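ESX-5 secretion system protein EccC5 (PDB 6J18) is an ATPase component of the ESX-5 type VII secretion system of Mycobacterium tuberculosis, which exports EsxN and a number of PE_PGRS and PPE proteins. Local coordinates at residues R119-G124 with G201-L206; V140-V143 with L149-A152. One frame throughout, in Å; residues are numbered along the deposited sequence.

Interaction 1. Residues R119-G124 with G201-L206; sequences RLYAPG and GPEIFL
The backbone O of Gly124 accepts a hydrogen bond from Gln139 NE2, and Pro202 CG packs against it at 3.4 Å. The setting is the C-terminal, FtsK-type P-loop ATPase domain, where the short strand 122-123 and strand 203-208 both run parallel to strand 137-143. Residues 119-124, at the end of helix 106-120, therefore meet residues 201-206 across an intervening strand. Tyr121, the first residue to leave the helical path, reaches across with its side chain, which also touches Ala138. Phe205 points its edge at one face of Tyr121 in a T-shaped stack, centroids 5.5 Å apart and planes at 76°. With its CG beside the backbone N (chi1 -69°), the Phe205 ring leans back toward Tyr121. Glu203 joins obliquely through its aliphatic part, CG lying 4.1 Å from Tyr121 CE2. A bend at chi2 turns the Glu203 chain, and OE1 ends in a hydrogen bond to His238 NE2, so its polar end is held by a residue whose ring also stacks on Phe205. The two side chains of the aromatic pair come closest where Phe205 CZ lies 3.9 Å from Tyr121 OH, which sits at the edge of the Phe205 ring, near its plane.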
loop_
_atom_site.group_PDB
_atom_site.type_symbol
_atom_site.label_atom_id
_atom_site.label_comp_id
_atom_site.label_asym_id
_atom_site.label_seq_id
_atom_site.Cartn_x
_atom_site.Cartn_y
_atom_site.Cartn_z
ATOM N N ARG A 119 -2.755 13.586 4.836
ATOM C CA ARG A 119 -3.056 14.832 4.136
ATOM C C ARG A 119 -4.414 14.787 3.440
ATOM O O ARG A 119 -5.185 15.746 3.497
ATOM C CB ARG A 119 -1.966 15.148 3.106
ATOM C CG ARG A 119 -2.304 16.329 2.199
ATOM C CD ARG A 119 -1.150 16.707 1.283
ATOM N NE ARG A 119 -1.019 15.801 0.143
ATOM C CZ ARG A 119 -1.665 15.951 -1.010
ATOM N NH1 ARG A 119 -2.499 16.970 -1.179
ATOM N NH2 ARG A 119 -1.481 15.081 -1.994
ATOM N N LEU A 120 -4.706 13.664 2.793
ATOM C CA LEU A 120 -5.849 13.573 1.890
ATOM C C LEU A 120 -7.130 13.069 2.550
ATOM O O LEU A 120 -8.226 13.301 2.042
ATOM C CB LEU A 120 -5.491 12.667 0.714
ATOM C CG LEU A 120 -4.357 13.199 -0.161
ATOM C CD1 LEU A 120 -3.757 12.075 -0.971
ATOM C CD2 LEU A 120 -4.860 14.313 -1.069
ATOM N N TYR A 121 -6.992 12.381 3.677
ATOM C CA TYR A 121 -8.144 11.779 4.336
ATOM C C TYR A 121 -8.377 12.326 5.738
ATOM O O TYR A 121 -7.433 12.682 6.442
ATOM C CB TYR A 121 -7.979 10.264 4.433
ATOM C CG TYR A 121 -7.958 9.521 3.118
ATOM C CD1 TYR A 121 -6.781 9.382 2.394
ATOM C CD2 TYR A 121 -9.112 8.931 2.613
ATOM C CE1 TYR A 121 -6.754 8.692 1.199
ATOM C CE2 TYR A 121 -9.095 8.238 1.417
ATOM C CZ TYR A 121 -7.912 8.122 0.715
ATOM O OH TYR A 121 -7.886 7.434 -0.475
ATOM N N ALA A 122 -9.642 12.372 6.138
ATOM C CA ALA A 122 -9.994 12.628 7.526
ATOM C C ALA A 122 -9.632 11.397 8.354
ATOM O O ALA A 122 -9.684 10.277 7.847
ATOM C CB ALA A 122 -11.475 12.956 7.656
ATOM N N PRO A 123 -9.250 11.600 9.625
ATOM C CA PRO A 123 -8.903 10.472 10.501
ATOM C C PRO A 123 -10.070 9.502 10.692
ATOM O O PRO A 123 -11.172 9.929 11.039
ATOM C CB PRO A 123 -8.526 11.156 11.820
ATOM C CG PRO A 123 -9.198 12.489 11.767
ATOM C CD PRO A 123 -9.143 12.891 10.326
ATOM N N GLY A 124 -9.823 8.214 10.472
ATOM C CA GLY A 124 -10.892 7.232 10.447
ATOM C C GLY A 124 -10.822 6.112 11.470
ATOM O O GLY A 124 -11.569 5.139 11.371
ATOM N N GLY A 201 -18.441 3.318 6.603
ATOM C CA GLY A 201 -17.173 3.331 7.299
ATOM C C GLY A 201 -16.046 3.859 6.443
ATOM O O GLY A 201 -16.211 4.062 5.240
ATOM N N PRO A 202 -14.880 4.074 7.063
ATOM C CA PRO A 202 -13.732 4.659 6.376
ATOM C C PRO A 202 -13.038 3.674 5.452
ATOM O O PRO A 202 -13.264 2.462 5.525
ATOM C CB PRO A 202 -12.807 5.045 7.526
ATOM C CG PRO A 202 -13.091 4.019 8.564
ATOM C CD PRO A 202 -14.567 3.730 8.460
ATOM N N GLU A 203 -12.207 4.219 4.570
ATOM C CA GLU A 203 -11.320 3.424 3.729
ATOM C C GLU A 203 -10.311 2.714 4.620
ATOM O O GLU A 203 -9.781 3.310 5.556
ATOM C CB GLU A 203 -10.621 4.308 2.687
ATOM C CG GLU A 203 -11.585 4.947 1.690
ATOM C CD GLU A 203 -12.167 3.934 0.730
ATOM O OE1 GLU A 203 -11.406 3.310 -0.054
ATOM O OE2 GLU A 203 -13.399 3.746 0.770
ATOM N N ILE A 204 -10.070 1.436 4.349
ATOM C CA ILE A 204 -9.161 0.640 5.168
ATOM C C ILE A 204 -7.844 0.380 4.446
ATOM O O ILE A 204 -7.821 -0.220 3.373
ATOM C CB ILE A 204 -9.799 -0.706 5.570
ATOM C CG1 ILE A 204 -10.976 -0.464 6.516
ATOM C CG2 ILE A 204 -8.770 -1.614 6.232
ATOM C CD1 ILE A 204 -11.756 -1.712 6.856
ATOM N N PHE A 205 -6.751 0.847 5.040
ATOM C CA PHE A 205 -5.421 0.605 4.498
ATOM C C PHE A 205 -4.685 -0.445 5.319
ATOM O O PHE A 205 -4.292 -0.188 6.458
ATOM C CB PHE A 205 -4.601 1.899 4.459
ATOM C CG PHE A 205 -5.096 2.910 3.462
ATOM C CD1 PHE A 205 -6.133 3.770 3.780
ATOM C CD2 PHE A 205 -4.511 3.004 2.209
ATOM C CE1 PHE A 205 -6.583 4.705 2.861
ATOM C CE2 PHE A 205 -4.955 3.936 1.288
ATOM C CZ PHE A 205 -5.992 4.786 1.614
ATOM N N LEU A 206 -4.511 -1.632 4.747
ATOM C CA LEU A 206 -3.681 -2.654 5.365
ATOM C C LEU A 206 -2.244 -2.468 4.899
ATOM O O LEU A 206 -1.907 -2.782 3.758
ATOM C CB LEU A 206 -4.179 -4.059 5.022
ATOM C CG LEU A 206 -3.269 -5.218 5.445
ATOM C CD1 LEU A 206 -3.016 -5.199 6.947
ATOM C CD2 LEU A 206 -3.862 -6.552 5.017
#

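Interaction 2. Residues V140-V143 with L149-A152; sequences VWLV and LLTA
From Val140 to Val143 the strand presents alternate side chains to its two faces, and Leu142 is the one that touches Leu149 and Leu150. First comes Val140, packed on Leu153 and on Ile207 of the adjacent strand. Trp141 then turns the opposite way, onto Met171 and Leu175 of helix 165-180. Leu142 swings back to the face of helix 106-120. Its CG is anti to the backbone N (chi1 -179°), which carries the branch away from the strand toward the turn, and CD2 ends 3.5 Å from the backbone O of Leu149 and 4.0 Å from Leu149 CB. This is the P-loop architecture: the loop leaving a central parallel strand folds over the sheet beside the helix that follows the predicted ATP-binding loop. Leu149 packs its side chain between sheet and helix, against Thr107, Leu110 and Ala111, about 8 Å from the bound ATP at nearest atoms. The same CD2 of Leu142 lies 4.3 Å from CD1 of Leu150. Val143, last in order, again faces helix 165-180. Opposite Leu142, residues 149 to 152 form a type I turn, closed by a weak bond of 3.4 Å from Ala152 N to Leu149 O, while Asp144 OD2 accepts a hydrogen bond from Leu149 N.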
loop_
_atom_site.group_PDB
_atom_site.type_symbol
_atom_site.label_atom_id
_atom_site.label_comp_id
_atom_site.label_asym_id
_atom_site.label_seq_id
_atom_site.Cartn_x
_atom_site.Cartn_y
_atom_site.Cartn_z
ATOM N N VAL A 140 -6.080 2.945 9.270
ATOM C CA VAL A 140 -4.872 2.179 8.980
ATOM C C VAL A 140 -4.705 0.969 9.897
ATOM O O VAL A 140 -4.819 1.077 11.117
ATOM C CB VAL A 140 -3.611 3.064 9.086
ATOM C CG1 VAL A 140 -2.345 2.219 8.993
ATOM C CG2 VAL A 140 -3.623 4.136 8.006
ATOM N N TRP A 141 -4.447 -0.184 9.287
ATOM C CA TRP A 141 -4.123 -1.404 10.015
ATOM C C TRP A 141 -2.680 -1.783 9.694
ATOM O O TRP A 141 -2.377 -2.232 8.588
ATOM C CB TRP A 141 -5.090 -2.532 9.647
ATOM C CG TRP A 141 -6.526 -2.214 9.962
ATOM C CD1 TRP A 141 -7.287 -1.222 9.409
ATOM C CD2 TRP A 141 -7.375 -2.895 10.893
ATOM N NE1 TRP A 141 -8.552 -1.239 9.944
ATOM C CE2 TRP A 141 -8.633 -2.259 10.859
ATOM C CE3 TRP A 141 -7.196 -3.981 11.757
ATOM C CZ2 TRP A 141 -9.703 -2.669 11.649
ATOM C CZ3 TRP A 141 -8.260 -4.388 12.543
ATOM C CH2 TRP A 141 -9.497 -3.733 12.485
ATOM N N LEU A 142 -1.793 -1.593 10.665
ATOM C CA LEU A 142 -0.358 -1.613 10.398
ATOM C C LEU A 142 0.359 -2.855 10.929
ATOM O O LEU A 142 0.335 -3.134 12.125
ATOM C CB LEU A 142 0.284 -0.355 10.994
ATOM C CG LEU A 142 1.788 -0.138 10.815
ATOM C CD1 LEU A 142 2.133 0.078 9.350
ATOM C CD2 LEU A 142 2.255 1.039 11.662
ATOM N N VAL A 143 0.998 -3.596 10.029
ATOM C CA VAL A 143 1.915 -4.657 10.431
ATOM C C VAL A 143 3.339 -4.123 10.338
ATOM O O VAL A 143 3.854 -3.899 9.243
ATOM C CB VAL A 143 1.777 -5.917 9.558
ATOM C CG1 VAL A 143 2.706 -7.011 10.063
ATOM C CG2 VAL A 143 0.342 -6.405 9.551
ATOM N N LEU A 149 7.157 2.529 11.755
ATOM C CA LEU A 149 6.081 3.326 11.180
ATOM C C LEU A 149 4.979 3.637 12.185
ATOM O O LEU A 149 3.900 4.095 11.808
ATOM C CB LEU A 149 5.494 2.601 9.970
ATOM C CG LEU A 149 6.518 2.262 8.886
ATOM C CD1 LEU A 149 5.998 1.170 7.965
ATOM C CD2 LEU A 149 6.877 3.511 8.097
ATOM N N LEU A 150 5.259 3.395 13.461
ATOM C CA LEU A 150 4.263 3.559 14.518
ATOM C C LEU A 150 3.784 4.995 14.690
ATOM O O LEU A 150 2.693 5.234 15.206
ATOM C CB LEU A 150 4.818 3.057 15.855
ATOM C CG LEU A 150 4.739 1.571 16.220
ATOM C CD1 LEU A 150 4.904 0.660 15.012
ATOM C CD2 LEU A 150 5.778 1.247 17.287
ATOM N N THR A 151 4.600 5.953 14.264
ATOM C CA THR A 151 4.293 7.355 14.510
ATOM C C THR A 151 4.211 8.182 13.233
ATOM O O THR A 151 4.166 9.410 13.290
ATOM C CB THR A 151 5.339 7.994 15.438
ATOM O OG1 THR A 151 6.610 8.026 14.777
ATOM C CG2 THR A 151 5.461 7.187 16.714
ATOM N N ALA A 152 4.193 7.514 12.083
ATOM C CA ALA A 152 3.997 8.206 10.814
ATOM C C ALA A 152 2.609 8.838 10.790
ATOM O O ALA A 152 2.404 9.899 10.200
ATOM C CB ALA A 152 4.176 7.252 9.645
#

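How the interactions relate
Both interactions lie on the side of the sheet that carries helix 106-120, but toward different ends of that helix. Interaction 1 sits near the surface where the helix finishes, away from the nucleotide, and mixes an aromatic pair with polar groups that find partners on strand 137-143 and His238. Interaction 2 is buried, purely aliphatic apart from a backbone carbonyl, and closer to the bound ATP and magnesium ion. Strand 137-143 joins them: it separates the two segments of interaction 1 and supplies one segment of interaction 2. Phe205 O and Trp141 N, 2.8 Å apart, probably form a hydrogen bond, directly coupling the contacts through neighbouring parallel strands.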